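Local structure of Rho guanine nucleotide exchange factor 3 (Mus musculus, 2Z0Q) at residues I18-A23 with N176-Q181; D37-K42 with S69-H74; E92-I97 with Q182-A187; V244-F249 with L255-A260; Q274-K279 with Q322-Q327. The protein acts as a guanine nucleotide exchange factor for the GTPases RhoA and RhoB, here represented by its DH-PH fragment. All coordinates share one frame; numbering follows the deposited sequence.

Contact 1. Residues I18-A23 with N176-Q181; sequences IKRQEA and NDNPDQ
Arg20 and Asn178 meet with the guanidinium of the one beneath the amide nitrogen of the other: Asn178 ND2 lies over one face of the arginine group, 3.7 Å from Arg20 NH1, offset toward the rim, with the two flat groups turned 59° apart. Both are donors, so this is a packing contact and not a bond. In Arg20, CG anti to the backbone N (chi1 -167°) sends the chain out toward 176-181, and the bend at chi3 turns the guanidinium so that one face meets Asn178. Asn178 OD1 is engaged, accepting from Asp180 N at 2.9 Å as a capping bond at the turn into the next helix, a place that suits a short side chain with a carbonyl. An alanine here would lose that acceptor and the amide over the guanidinium, and would probably leave the start of the helix less firmly held. Arg20 and Asp180 stay beyond salt-bridge range, and a water at the guanidinium edge, in its plane, bridges them: it accepts from Arg20 NH1 at 2.7 Å and donates to Asp180 OD2 at 2.6 Å. Arg20 NE forms a salt bridge with Glu17, and NH1 also binds Glu92 O; Asp180 OD1 accepts from Gly95 N, and OD2, besides the water, from Val94 N. The contact joins helix 15-51 to the loop entering helix 180-213, beside helix 95-101, within the DH domain.

Contact 2. Residues D37-K42 with S69-H74; sequences DLKLAK and SLIPLH
This is a small apolar helix-to-helix contact inside the helical DH domain, between helix 15-51 and helix 67-84, and it rests mainly on Leu38 and Ile71. The two side chains run antiparallel, each lying alongside the other. Ile71 reaches out with CG1 anti to its carbonyl carbon (chi1 -65°) and the arm extended beyond CG1, which carries CD1 to Leu38 CB at 3.8 Å, while Leu38 CD1 lies 3.9 Å from Ile71 CG1. Isoleucine suits the place because its CG1-CD1 arm is long enough to lie along Leu38 and still touch the adjacent residue, Ile71 CD1 being 4.3 Å from Lys39 CG. Lysine fits this outer position because its methylene chain can border the apolar patch while its amine extends onward, in a long, weak ion pair with Glu75. Ile155 of helix 155-172 also touches Leu38, so the leucine is packed from a third helix. With no hydrogen bond or salt bridge between the segments, the contact depends on shape and the exclusion of water, and gives the pair no polar directionality.

Contact 3. Residues E92-I97 with Q182-A187; sequences EHVGPI and QHLEEA
Gly95 CA packs against His183 CB at 3.4 Å, backbone against side chain. Glycine suits that place because a side chain on it would point at the histidine and clash with its CB. Packing on the imidazole follows next door: the Pro96 side chain runs roughly perpendicular to that of His183 and meets the ring obliquely, Pro96 CD lying 3.6 Å and Pro96 CG 3.8 Å from His183 ND1. His183 keeps CG anti to its carbonyl carbon (chi1 -68°), which directs the imidazole toward the proline. An alanine in its place would remove the imidazole and would probably leave the proline's CD and CG without their partner, opening a gap at the rim. The apolar part is Val94 CG2 against Leu184 CD2 at 4.1 Å, an aliphatic pair that suits the buried side; Leu81 of helix 67-84 and Ile170 of helix 155-172 add to it. Asp180, at the start of helix 180-213, holds the segment before helix 95-101. A helix start laid closely against a long helix in this way belongs to the elongated helical bundle of the DH domain.

Contact 4. Residues V244-F249 with L255-A260; sequences VKLHVF and LVITRA
Thr258 holds OG1 between its backbone N and carbonyl carbon (chi1 76°), which turns the hydroxyl onto His247 O, and Phe249 keeps CG anti to its carbonyl carbon (chi1 -62°), which lays its ring edge near that same hydroxyl. These groups belong to an antiparallel beta hairpin of the PH domain, made by strands 245-251 and 254-263. His247 with Thr258 and Phe249 with Val256 are hydrogen-bonded pairs, and Val248 with Ile257 between them is a non-hydrogen-bonded one. At the Phe249 pair the two bonds lie in the carbonyl planes, Phe249 N giving to Val256 O at 2.8 Å. At the other pair His247 N meets Thr258 O from 43° above its carbonyl plane, a less regular geometry.

Leu246, Val248, Leu255 and Ile257 form an aliphatic patch: Val248 CG1 touches Leu255 CD1 at 3.6 Å, and Leu246 CD1 lies 3.8 Å from Ile257 CG2. Such branched residues suit a buried sheet face, here met by Leu326 and His324 of strand 322-327. The His247, Phe249, Val256 and Thr258 face carries the aromatics: His247 CD2 sits over a face of the Phe249 ring, Tyr269 is edge-to-face with Phe249, and His235 ND1 is hydrogen-bonded to His247 NE2. Where the strands diverge, a water links Lys245 O to Ala260 N. His247 O is gripped twice by one residue, taking Thr258 N at 3.0 Å and Thr258 OG1 at 2.7 Å.

Contact 5. Residues Q274-K279 with Q322-Q327; sequences QPIPVK and QTHSLQ. With SO4 (sulfate ion), chain D.
Gln322 NE2 donates to Gln274 O at 2.9 Å, a nearly straight bond (167°) whose acceptor lies in the plane of the glutamine amide. Gln322 keeps CG anti to its carbonyl carbon (chi1 -65°), and its extended chain carries the amide there. Glutamine suits the place because the other end of its amide can accept: His324 NE2 gives to Gln322 OE1 at 2.7 Å, on a lone pair and in the plane of the imidazole. The two bonds fix which way round the amide sits, and a water shared with Gln274 OE1 takes a further bond from NE2. The aliphatic arm of Ile276 lies against the amide, its CD1 3.6 Å from Gln322 OE1. Next comes a sulfate, probably from the crystallisation liquor, which accepts from Thr323 N at 3.0 Å and from Arg273 NE. Strand 322-327 runs between strands 232-240 and 310-315, and the Gln322 amide ties it to the loop leading into strand 276-277, which pairs through Ile276 with strand 254-263.

The five contacts divide between the two domains. Contacts 1, 2 and 3 lie in the helical DH domain, contacts 4 and 5 in the PH domain, and the centres of contacts 1 and 5 are 54 Å apart. Contacts 1 and 3 form one neighbourhood, their centres 10 Å apart, linked by Asp180 OD1 to Gly95 N at 2.7 Å and by Arg20 NH1 to Glu92 O at 2.8 Å. Contact 2 shares helix 15-51 with contact 1 but lies 29 Å from it, centre to centre. Contacts 4 and 5 also adjoin, at 10 Å between centres: Leu255 N meets Ile276 O at 2.8 Å.

Contact 1. Residues I18-A23 with N176-Q181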
# COMPACT_ATOMS: atom_id res chain seq x y z
N ILE A 18 20.55 1.74 -29.35
CA ILE A 18 21.08 0.94 -28.24
C ILE A 18 20.22 1.21 -27.00
O ILE A 18 19.89 0.28 -26.27
CB ILE A 18 22.57 1.29 -28.00
CG1 ILE A 18 23.37 0.88 -29.27
CG2 ILE A 18 23.10 0.49 -26.79
CD1 ILE A 18 24.87 1.36 -29.24
N LYS A 19 19.83 2.46 -26.79
CA LYS A 19 18.96 2.78 -25.65
C LYS A 19 17.57 2.10 -25.79
O LYS A 19 16.98 1.69 -24.79
CB LYS A 19 18.78 4.30 -25.51
CG LYS A 19 20.07 5.01 -25.09
CD LYS A 19 19.85 6.52 -25.05
CE LYS A 19 21.15 7.24 -24.82
NZ LYS A 19 20.95 8.75 -24.82
N ARG A 20 17.09 1.98 -27.02
CA ARG A 20 15.81 1.31 -27.24
C ARG A 20 15.96 -0.17 -26.88
O ARG A 20 15.12 -0.74 -26.23
CB ARG A 20 15.42 1.40 -28.71
CG ARG A 20 13.94 1.00 -28.93
CD ARG A 20 13.53 1.12 -30.41
NE ARG A 20 14.16 0.12 -31.30
CZ ARG A 20 13.58 -1.00 -31.72
NH1 ARG A 20 12.35 -1.34 -31.35
NH2 ARG A 20 14.24 -1.80 -32.55
N GLN A 21 17.06 -0.79 -27.31
CA GLN A 21 17.27 -2.21 -26.97
C GLN A 21 17.42 -2.38 -25.47
O GLN A 21 16.94 -3.36 -24.92
CB GLN A 21 18.46 -2.82 -27.74
CG GLN A 21 18.26 -2.88 -29.26
CD GLN A 21 17.07 -3.75 -29.64
OE1 GLN A 21 16.89 -4.83 -29.10
NE2 GLN A 21 16.27 -3.29 -30.58
N GLU A 22 18.10 -1.44 -24.80
CA GLU A 22 18.21 -1.51 -23.37
C GLU A 22 16.81 -1.45 -22.72
O GLU A 22 16.47 -2.25 -21.84
CB GLU A 22 19.06 -0.34 -22.83
CG GLU A 22 20.54 -0.56 -23.12
CD GLU A 22 21.42 0.43 -22.35
OE1 GLU A 22 20.91 1.48 -21.94
OE2 GLU A 22 22.63 0.13 -22.15
N ALA A 23 15.99 -0.51 -23.19
CA ALA A 23 14.67 -0.35 -22.60
C ALA A 23 13.81 -1.61 -22.76
O ALA A 23 13.06 -1.97 -21.86
CB ALA A 23 13.96 0.91 -23.23
N ASN A 176 10.64 7.44 -35.73
CA ASN A 176 9.34 7.76 -36.35
C ASN A 176 8.88 6.77 -37.42
O ASN A 176 7.68 6.66 -37.69
CB ASN A 176 9.36 9.18 -36.93
CG ASN A 176 9.74 10.25 -35.90
OD1 ASN A 176 9.32 10.20 -34.73
ND2 ASN A 176 10.53 11.23 -36.34
N ASP A 177 9.80 6.05 -38.04
CA ASP A 177 9.42 5.08 -39.07
C ASP A 177 9.22 3.67 -38.52
O ASP A 177 9.13 2.69 -39.28
CB ASP A 177 10.50 5.06 -40.15
CG ASP A 177 11.83 4.54 -39.63
OD1 ASP A 177 12.22 4.90 -38.49
OD2 ASP A 177 12.49 3.78 -40.37
N ASN A 178 9.16 3.56 -37.19
CA ASN A 178 8.98 2.27 -36.56
C ASN A 178 7.52 2.26 -36.05
O ASN A 178 7.15 3.09 -35.23
CB ASN A 178 9.93 2.14 -35.37
CG ASN A 178 9.94 0.76 -34.80
OD1 ASN A 178 8.89 0.15 -34.59
ND2 ASN A 178 11.15 0.24 -34.53
N PRO A 179 6.71 1.28 -36.49
CA PRO A 179 5.30 1.20 -36.07
C PRO A 179 5.07 1.02 -34.58
O PRO A 179 3.96 1.16 -34.10
CB PRO A 179 4.75 0.03 -36.89
CG PRO A 179 5.99 -0.84 -37.10
CD PRO A 179 7.05 0.17 -37.40
N ASP A 180 6.14 0.68 -33.85
CA ASP A 180 6.03 0.54 -32.41
C ASP A 180 5.65 1.91 -31.81
O ASP A 180 5.14 1.96 -30.69
CB ASP A 180 7.37 0.10 -31.81
CG ASP A 180 7.37 -1.35 -31.39
OD1 ASP A 180 6.46 -2.13 -31.77
OD2 ASP A 180 8.31 -1.72 -30.64
N GLN A 181 5.95 3.02 -32.49
CA GLN A 181 5.57 4.31 -31.89
C GLN A 181 4.08 4.34 -31.57
O GLN A 181 3.69 4.60 -30.43
CB GLN A 181 5.88 5.50 -32.80
CG GLN A 181 7.31 5.78 -33.04
CD GLN A 181 7.52 7.19 -33.58
OE1 GLN A 181 6.77 7.67 -34.44
NE2 GLN A 181 8.54 7.86 -33.09
O HOH W 1 10.33 -0.19 -29.90

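Contact 2. Residues D37-K42 with S69-H74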
# COMPACT_ATOMS: atom_id res chain seq x y z
N ASP A 37 10.03 -12.96 -7.49
CA ASP A 37 9.70 -12.52 -6.14
C ASP A 37 8.34 -13.07 -5.67
O ASP A 37 8.19 -13.42 -4.50
CB ASP A 37 9.72 -10.99 -6.05
CG ASP A 37 11.14 -10.42 -6.09
OD1 ASP A 37 12.11 -11.19 -5.98
OD2 ASP A 37 11.28 -9.19 -6.21
N LEU A 38 7.35 -13.15 -6.56
CA LEU A 38 6.06 -13.71 -6.17
C LEU A 38 6.17 -15.23 -5.90
O LEU A 38 5.49 -15.76 -5.02
CB LEU A 38 4.99 -13.46 -7.23
CG LEU A 38 4.57 -11.99 -7.42
CD1 LEU A 38 3.35 -11.93 -8.36
CD2 LEU A 38 4.27 -11.37 -6.08
N LYS A 39 7.01 -15.93 -6.66
CA LYS A 39 7.17 -17.36 -6.40
C LYS A 39 7.88 -17.52 -5.06
O LYS A 39 7.55 -18.43 -4.27
CB LYS A 39 7.97 -18.02 -7.52
CG LYS A 39 7.16 -18.37 -8.77
CD LYS A 39 8.07 -18.94 -9.83
CE LYS A 39 7.31 -19.37 -11.06
NZ LYS A 39 8.30 -19.70 -12.12
N LEU A 40 8.83 -16.64 -4.79
CA LEU A 40 9.61 -16.65 -3.55
C LEU A 40 8.73 -16.37 -2.34
O LEU A 40 8.92 -16.95 -1.26
CB LEU A 40 10.70 -15.59 -3.60
CG LEU A 40 11.52 -15.52 -2.32
CD1 LEU A 40 12.16 -16.88 -2.07
CD2 LEU A 40 12.58 -14.43 -2.43
N ALA A 41 7.78 -15.46 -2.50
CA ALA A 41 6.85 -15.13 -1.43
C ALA A 41 6.14 -16.42 -1.02
O ALA A 41 6.07 -16.74 0.16
CB ALA A 41 5.82 -14.11 -1.92
N LYS A 42 5.63 -17.16 -2.01
CA LYS A 42 4.93 -18.41 -1.74
C LYS A 42 5.83 -19.49 -1.15
O LYS A 42 5.41 -20.22 -0.25
CB LYS A 42 4.26 -18.94 -3.02
CG LYS A 42 3.40 -20.16 -2.75
CD LYS A 42 2.77 -20.74 -4.00
CE LYS A 42 1.92 -21.96 -3.64
NZ LYS A 42 1.27 -22.57 -4.84
N SER A 69 -2.84 -15.86 -8.90
CA SER A 69 -3.60 -15.71 -10.12
C SER A 69 -2.84 -14.72 -11.03
O SER A 69 -3.02 -14.71 -12.24
CB SER A 69 -5.01 -15.20 -9.83
OG SER A 69 -5.01 -13.85 -9.42
N LEU A 70 -1.97 -13.91 -10.44
CA LEU A 70 -1.22 -12.93 -11.23
C LEU A 70 0.05 -13.43 -11.88
O LEU A 70 0.48 -12.91 -12.92
CB LEU A 70 -0.87 -11.73 -10.37
CG LEU A 70 -2.04 -11.08 -9.67
CD1 LEU A 70 -1.53 -9.89 -8.88
CD2 LEU A 70 -3.10 -10.65 -10.69
N ILE A 71 0.68 -14.43 -11.27
CA ILE A 71 1.91 -14.97 -11.81
C ILE A 71 1.80 -15.38 -13.27
O ILE A 71 2.66 -15.03 -14.07
CB ILE A 71 2.44 -16.14 -10.91
CG1 ILE A 71 2.81 -15.56 -9.54
CG2 ILE A 71 3.64 -16.81 -11.57
CD1 ILE A 71 3.25 -16.60 -8.48
N PRO A 72 0.73 -16.12 -13.65
CA PRO A 72 0.61 -16.52 -15.06
C PRO A 72 0.54 -15.34 -16.04
O PRO A 72 1.00 -15.46 -17.17
CB PRO A 72 -0.67 -17.36 -15.08
CG PRO A 72 -0.78 -17.87 -13.67
CD PRO A 72 -0.36 -16.71 -12.84
N LEU A 73 -0.02 -14.22 -15.61
CA LEU A 73 -0.14 -13.04 -16.50
C LEU A 73 1.24 -12.52 -16.95
O LEU A 73 1.44 -12.17 -18.12
CB LEU A 73 -0.84 -11.89 -15.78
CG LEU A 73 -2.12 -12.21 -15.03
CD1 LEU A 73 -2.75 -10.92 -14.55
CD2 LEU A 73 -3.05 -12.99 -15.93
N HIS A 74 2.14 -12.45 -16.00
CA HIS A 74 3.50 -11.98 -16.24
C HIS A 74 4.33 -13.05 -16.97
O HIS A 74 5.12 -12.74 -17.87
CB HIS A 74 4.08 -11.53 -14.89
CG HIS A 74 3.36 -10.35 -14.31
ND1 HIS A 74 3.49 -9.07 -14.82
CD2 HIS A 74 2.44 -10.26 -13.32
CE1 HIS A 74 2.69 -8.25 -14.17
NE2 HIS A 74 2.04 -8.95 -13.26

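Contact 3. Residues E92-I97 with Q182-A187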
# COMPACT_ATOMS: atom_id res chain seq x y z
N GLU A 92 12.86 -6.39 -32.54
CA GLU A 92 12.42 -5.43 -33.55
C GLU A 92 11.22 -4.60 -33.05
O GLU A 92 11.27 -3.37 -33.01
CB GLU A 92 12.00 -6.18 -34.83
CG GLU A 92 11.92 -5.29 -36.04
CD GLU A 92 11.71 -6.09 -37.35
OE1 GLU A 92 12.21 -7.24 -37.44
OE2 GLU A 92 11.07 -5.56 -38.28
N HIS A 93 10.14 -5.30 -32.71
CA HIS A 93 8.91 -4.66 -32.22
C HIS A 93 8.35 -5.33 -30.99
O HIS A 93 8.27 -6.58 -30.94
CB HIS A 93 7.82 -4.72 -33.27
CG HIS A 93 8.25 -4.24 -34.61
ND1 HIS A 93 8.44 -5.09 -35.67
CD2 HIS A 93 8.51 -3.00 -35.07
CE1 HIS A 93 8.79 -4.40 -36.73
NE2 HIS A 93 8.84 -3.13 -36.40
N VAL A 94 7.92 -4.50 -30.03
CA VAL A 94 7.27 -4.98 -28.82
C VAL A 94 5.83 -4.45 -28.75
O VAL A 94 5.03 -4.87 -27.92
CB VAL A 94 8.00 -4.53 -27.50
CG1 VAL A 94 9.38 -5.15 -27.45
CG2 VAL A 94 8.07 -2.98 -27.43
N GLY A 95 5.49 -3.54 -29.67
CA GLY A 95 4.16 -2.93 -29.64
C GLY A 95 2.98 -3.89 -29.70
O GLY A 95 2.14 -3.86 -28.81
N PRO A 96 2.89 -4.71 -30.76
CA PRO A 96 1.79 -5.68 -30.93
C PRO A 96 1.62 -6.59 -29.73
O PRO A 96 0.51 -6.83 -29.26
CB PRO A 96 2.19 -6.43 -32.19
CG PRO A 96 2.85 -5.29 -33.03
CD PRO A 96 3.72 -4.62 -31.99
N ILE A 97 2.74 -7.08 -29.19
CA ILE A 97 2.66 -7.95 -28.03
C ILE A 97 2.04 -7.24 -26.81
O ILE A 97 1.20 -7.80 -26.11
CB ILE A 97 4.08 -8.46 -27.64
CG1 ILE A 97 4.53 -9.54 -28.62
CG2 ILE A 97 4.06 -9.00 -26.17
CD1 ILE A 97 5.99 -10.02 -28.39
N GLN A 182 3.23 4.07 -32.56
CA GLN A 182 1.79 4.09 -32.28
C GLN A 182 1.35 3.04 -31.28
O GLN A 182 0.52 3.30 -30.42
CB GLN A 182 1.00 3.93 -33.58
CG GLN A 182 0.99 5.18 -34.46
CD GLN A 182 2.17 5.28 -35.42
OE1 GLN A 182 2.15 6.14 -36.32
NE2 GLN A 182 3.19 4.42 -35.26
N HIS A 183 1.88 1.83 -31.39
CA HIS A 183 1.48 0.77 -30.47
C HIS A 183 1.86 1.08 -29.06
O HIS A 183 1.11 0.78 -28.13
CB HIS A 183 2.10 -0.54 -30.92
CG HIS A 183 1.52 -1.03 -32.21
ND1 HIS A 183 2.28 -1.58 -33.22
CD2 HIS A 183 0.24 -1.01 -32.66
CE1 HIS A 183 1.49 -1.89 -34.24
NE2 HIS A 183 0.25 -1.55 -33.93
N LEU A 184 3.04 1.67 -28.87
CA LEU A 184 3.47 2.01 -27.52
C LEU A 184 2.64 3.15 -26.97
O LEU A 184 2.27 3.13 -25.80
CB LEU A 184 4.97 2.36 -27.50
CG LEU A 184 5.88 1.13 -27.63
CD1 LEU A 184 7.27 1.58 -28.00
CD2 LEU A 184 5.87 0.31 -26.31
N GLU A 185 2.38 4.16 -27.80
CA GLU A 185 1.54 5.27 -27.33
C GLU A 185 0.17 4.70 -26.86
O GLU A 185 -0.39 5.14 -25.85
CB GLU A 185 1.35 6.30 -28.46
CG GLU A 185 2.66 7.07 -28.71
CD GLU A 185 2.68 7.89 -29.99
OE1 GLU A 185 1.76 7.74 -30.83
OE2 GLU A 185 3.65 8.70 -30.16
N GLU A 186 -0.34 3.73 -27.60
CA GLU A 186 -1.60 3.12 -27.22
C GLU A 186 -1.52 2.39 -25.88
O GLU A 186 -2.32 2.60 -25.00
CB GLU A 186 -2.09 2.18 -28.33
CG GLU A 186 -3.22 1.25 -27.87
CD GLU A 186 -3.76 0.29 -28.97
OE1 GLU A 186 -3.16 0.20 -30.05
OE2 GLU A 186 -4.81 -0.39 -28.71
N ALA A 187 -0.49 1.54 -25.74
CA ALA A 187 -0.33 0.78 -24.52
C ALA A 187 -0.18 1.69 -23.31
O ALA A 187 -0.73 1.41 -22.25
CB ALA A 187 0.89 -0.16 -24.66

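Contact 4. Residues V244-F249 with L255-A260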
# COMPACT_ATOMS: atom_id res chain seq x y z
N VAL A 244 -0.14 2.80 25.18
CA VAL A 244 -1.27 2.19 24.46
C VAL A 244 -1.07 2.19 22.94
O VAL A 244 -0.81 3.25 22.35
CB VAL A 244 -2.57 2.95 24.79
CG1 VAL A 244 -3.77 2.29 24.08
CG2 VAL A 244 -2.78 2.95 26.30
N LYS A 245 -1.21 1.02 22.31
CA LYS A 245 -1.06 0.94 20.85
C LYS A 245 -2.40 1.25 20.21
O LYS A 245 -3.40 0.58 20.46
CB LYS A 245 -0.55 -0.45 20.45
CG LYS A 245 0.77 -0.82 21.13
CD LYS A 245 1.38 -2.11 20.58
CE LYS A 245 2.67 -2.50 21.39
NZ LYS A 245 3.43 -3.63 20.74
N LEU A 246 -2.44 2.33 19.42
CA LEU A 246 -3.67 2.78 18.79
C LEU A 246 -3.57 2.69 17.27
O LEU A 246 -2.47 2.57 16.72
CB LEU A 246 -3.93 4.26 19.19
CG LEU A 246 -3.94 4.58 20.71
CD1 LEU A 246 -3.77 6.08 20.99
CD2 LEU A 246 -5.24 4.01 21.30
N HIS A 247 -4.73 2.61 16.61
CA HIS A 247 -4.77 2.66 15.17
C HIS A 247 -5.56 3.93 14.92
O HIS A 247 -6.74 4.07 15.33
CB HIS A 247 -5.48 1.47 14.50
CG HIS A 247 -5.15 1.38 13.05
ND1 HIS A 247 -4.21 0.50 12.56
CD2 HIS A 247 -5.55 2.14 12.01
CE1 HIS A 247 -4.04 0.73 11.26
NE2 HIS A 247 -4.84 1.71 10.90
N VAL A 248 -4.93 4.88 14.24
CA VAL A 248 -5.56 6.15 14.01
C VAL A 248 -5.93 6.34 12.54
O VAL A 248 -5.17 6.01 11.65
CB VAL A 248 -4.62 7.28 14.49
CG1 VAL A 248 -5.24 8.62 14.24
CG2 VAL A 248 -4.31 7.08 15.98
N PHE A 249 -7.09 6.93 12.34
CA PHE A 249 -7.64 7.15 11.00
C PHE A 249 -7.93 8.63 10.76
O PHE A 249 -8.74 9.25 11.46
CB PHE A 249 -8.98 6.40 10.86
CG PHE A 249 -8.85 4.90 10.98
CD1 PHE A 249 -8.49 4.12 9.89
CD2 PHE A 249 -9.08 4.28 12.20
CE1 PHE A 249 -8.35 2.73 10.01
CE2 PHE A 249 -8.95 2.92 12.33
CZ PHE A 249 -8.59 2.13 11.22
N LEU A 255 -10.80 12.96 12.54
CA LEU A 255 -9.77 12.04 13.02
C LEU A 255 -10.44 11.03 13.96
O LEU A 255 -11.22 11.40 14.83
CB LEU A 255 -8.68 12.81 13.77
CG LEU A 255 -7.48 11.96 14.24
CD1 LEU A 255 -6.51 11.78 13.08
CD2 LEU A 255 -6.73 12.66 15.40
N VAL A 256 -10.15 9.75 13.76
CA VAL A 256 -10.76 8.70 14.60
C VAL A 256 -9.62 7.90 15.23
O VAL A 256 -8.73 7.40 14.54
CB VAL A 256 -11.68 7.77 13.76
CG1 VAL A 256 -12.37 6.71 14.70
CG2 VAL A 256 -12.74 8.61 13.09
N ILE A 257 -9.64 7.80 16.56
CA ILE A 257 -8.58 7.12 17.30
C ILE A 257 -9.19 5.83 17.86
O ILE A 257 -10.24 5.87 18.50
CB ILE A 257 -8.06 8.01 18.49
CG1 ILE A 257 -7.52 9.34 17.94
CG2 ILE A 257 -6.97 7.27 19.25
CD1 ILE A 257 -7.04 10.34 19.02
N THR A 258 -8.53 4.71 17.60
CA THR A 258 -9.08 3.41 18.00
C THR A 258 -8.02 2.46 18.50
O THR A 258 -6.83 2.78 18.46
CB THR A 258 -9.70 2.72 16.77
OG1 THR A 258 -8.64 2.19 15.94
CG2 THR A 258 -10.54 3.72 15.97
N ARG A 259 -8.49 1.30 18.96
CA ARG A 259 -7.62 0.19 19.34
C ARG A 259 -8.10 -0.97 18.47
O ARG A 259 -9.31 -1.15 18.33
CB ARG A 259 -7.75 -0.16 20.82
CG ARG A 259 -7.09 0.89 21.71
CD ARG A 259 -7.61 0.77 23.12
NE ARG A 259 -7.25 -0.49 23.73
CZ ARG A 259 -7.98 -1.07 24.69
NH1 ARG A 259 -9.10 -0.50 25.12
NH2 ARG A 259 -7.57 -2.21 25.23
N ALA A 260 -7.17 -1.70 17.88
CA ALA A 260 -7.54 -2.88 17.06
C ALA A 260 -7.91 -4.00 18.03
O ALA A 260 -7.11 -4.35 18.90
CB ALA A 260 -6.35 -3.30 16.17
O HOH W 2 -4.38 -0.75 18.12

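Contact 5. Residues Q274-K279 with Q322-Q327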
# COMPACT_ATOMS: atom_id res chain seq x y z
N GLN A 274 -14.10 9.99 21.58
CA GLN A 274 -15.01 10.49 20.57
C GLN A 274 -14.18 11.04 19.42
O GLN A 274 -13.05 11.49 19.60
CB GLN A 274 -15.89 11.56 21.17
CG GLN A 274 -16.62 10.99 22.38
CD GLN A 274 -17.51 12.00 23.04
OE1 GLN A 274 -17.28 13.19 22.94
NE2 GLN A 274 -18.54 11.52 23.74
N PRO A 275 -14.72 10.98 18.20
CA PRO A 275 -13.98 11.49 17.04
C PRO A 275 -13.67 12.98 17.16
O PRO A 275 -14.46 13.73 17.74
CB PRO A 275 -14.94 11.21 15.87
CG PRO A 275 -15.80 10.10 16.35
CD PRO A 275 -16.02 10.41 17.81
N ILE A 276 -12.55 13.41 16.58
CA ILE A 276 -12.15 14.81 16.56
C ILE A 276 -12.30 15.42 15.15
O ILE A 276 -11.57 15.06 14.23
CB ILE A 276 -10.67 14.97 17.03
CG1 ILE A 276 -10.53 14.47 18.48
CG2 ILE A 276 -10.20 16.43 16.86
CD1 ILE A 276 -9.08 14.35 18.90
N PRO A 277 -13.25 16.35 14.98
CA PRO A 277 -13.44 16.99 13.66
C PRO A 277 -12.15 17.70 13.29
O PRO A 277 -11.52 18.31 14.16
CB PRO A 277 -14.58 17.99 13.91
CG PRO A 277 -15.32 17.45 15.05
CD PRO A 277 -14.22 16.83 15.96
N VAL A 278 -11.74 17.61 12.03
CA VAL A 278 -10.50 18.23 11.60
C VAL A 278 -10.53 19.76 11.79
O VAL A 278 -9.50 20.34 12.10
CB VAL A 278 -10.17 17.85 10.11
CG1 VAL A 278 -9.09 18.76 9.53
CG2 VAL A 278 -9.65 16.38 10.08
N LYS A 279 -11.71 20.38 11.66
CA LYS A 279 -11.80 21.85 11.84
C LYS A 279 -11.47 22.26 13.29
O LYS A 279 -11.13 23.42 13.54
CB LYS A 279 -13.22 22.37 11.53
CG LYS A 279 -14.29 21.81 12.45
CD LYS A 279 -15.62 22.59 12.35
CE LYS A 279 -16.61 22.12 13.45
NZ LYS A 279 -17.81 23.01 13.55
N GLN A 322 -10.06 16.59 24.87
CA GLN A 322 -9.11 15.49 24.78
C GLN A 322 -7.74 16.01 24.41
O GLN A 322 -7.61 17.07 23.80
CB GLN A 322 -9.47 14.54 23.62
CG GLN A 322 -10.74 13.76 23.69
CD GLN A 322 -11.00 13.04 22.36
OE1 GLN A 322 -10.08 12.45 21.79
NE2 GLN A 322 -12.24 13.10 21.87
N THR A 323 -6.73 15.24 24.79
CA THR A 323 -5.39 15.54 24.33
C THR A 323 -4.68 14.19 24.17
O THR A 323 -4.80 13.32 25.02
CB THR A 323 -4.62 16.50 25.27
OG1 THR A 323 -3.41 16.91 24.59
CG2 THR A 323 -4.29 15.87 26.64
N HIS A 324 -3.92 14.03 23.09
CA HIS A 324 -3.19 12.79 22.83
C HIS A 324 -1.77 13.08 22.38
O HIS A 324 -1.57 13.92 21.51
CB HIS A 324 -3.88 12.03 21.70
CG HIS A 324 -5.31 11.71 21.99
ND1 HIS A 324 -5.69 10.63 22.75
CD2 HIS A 324 -6.45 12.37 21.66
CE1 HIS A 324 -7.01 10.64 22.88
NE2 HIS A 324 -7.49 11.68 22.23
N SER A 325 -0.79 12.42 22.99
CA SER A 325 0.63 12.54 22.60
C SER A 325 0.85 11.20 21.91
O SER A 325 0.79 10.17 22.56
CB SER A 325 1.51 12.68 23.84
OG SER A 325 1.27 13.95 24.40
N LEU A 326 1.10 11.24 20.60
CA LEU A 326 1.17 10.04 19.77
C LEU A 326 2.57 9.88 19.17
O LEU A 326 3.13 10.86 18.71
CB LEU A 326 0.12 10.19 18.65
CG LEU A 326 -1.33 10.36 19.09
CD1 LEU A 326 -2.23 10.58 17.86
CD2 LEU A 326 -1.79 9.08 19.83
N GLN A 327 3.07 8.65 19.13
CA GLN A 327 4.41 8.37 18.62
C GLN A 327 4.37 7.61 17.31
O GLN A 327 3.74 6.55 17.23
CB GLN A 327 5.22 7.53 19.63
CG GLN A 327 6.65 7.24 19.15
CD GLN A 327 7.42 6.37 20.12
OE1 GLN A 327 6.94 5.30 20.50
NE2 GLN A 327 8.60 6.82 20.53
S SO4 D . -8.25 12.38 27.14
O1 SO4 D . -9.56 12.51 27.88
O2 SO4 D . -7.49 11.24 27.75
O3 SO4 D . -8.53 12.03 25.73
O4 SO4 D . -7.46 13.64 27.20
O HOH W 3 -14.51 14.38 23.14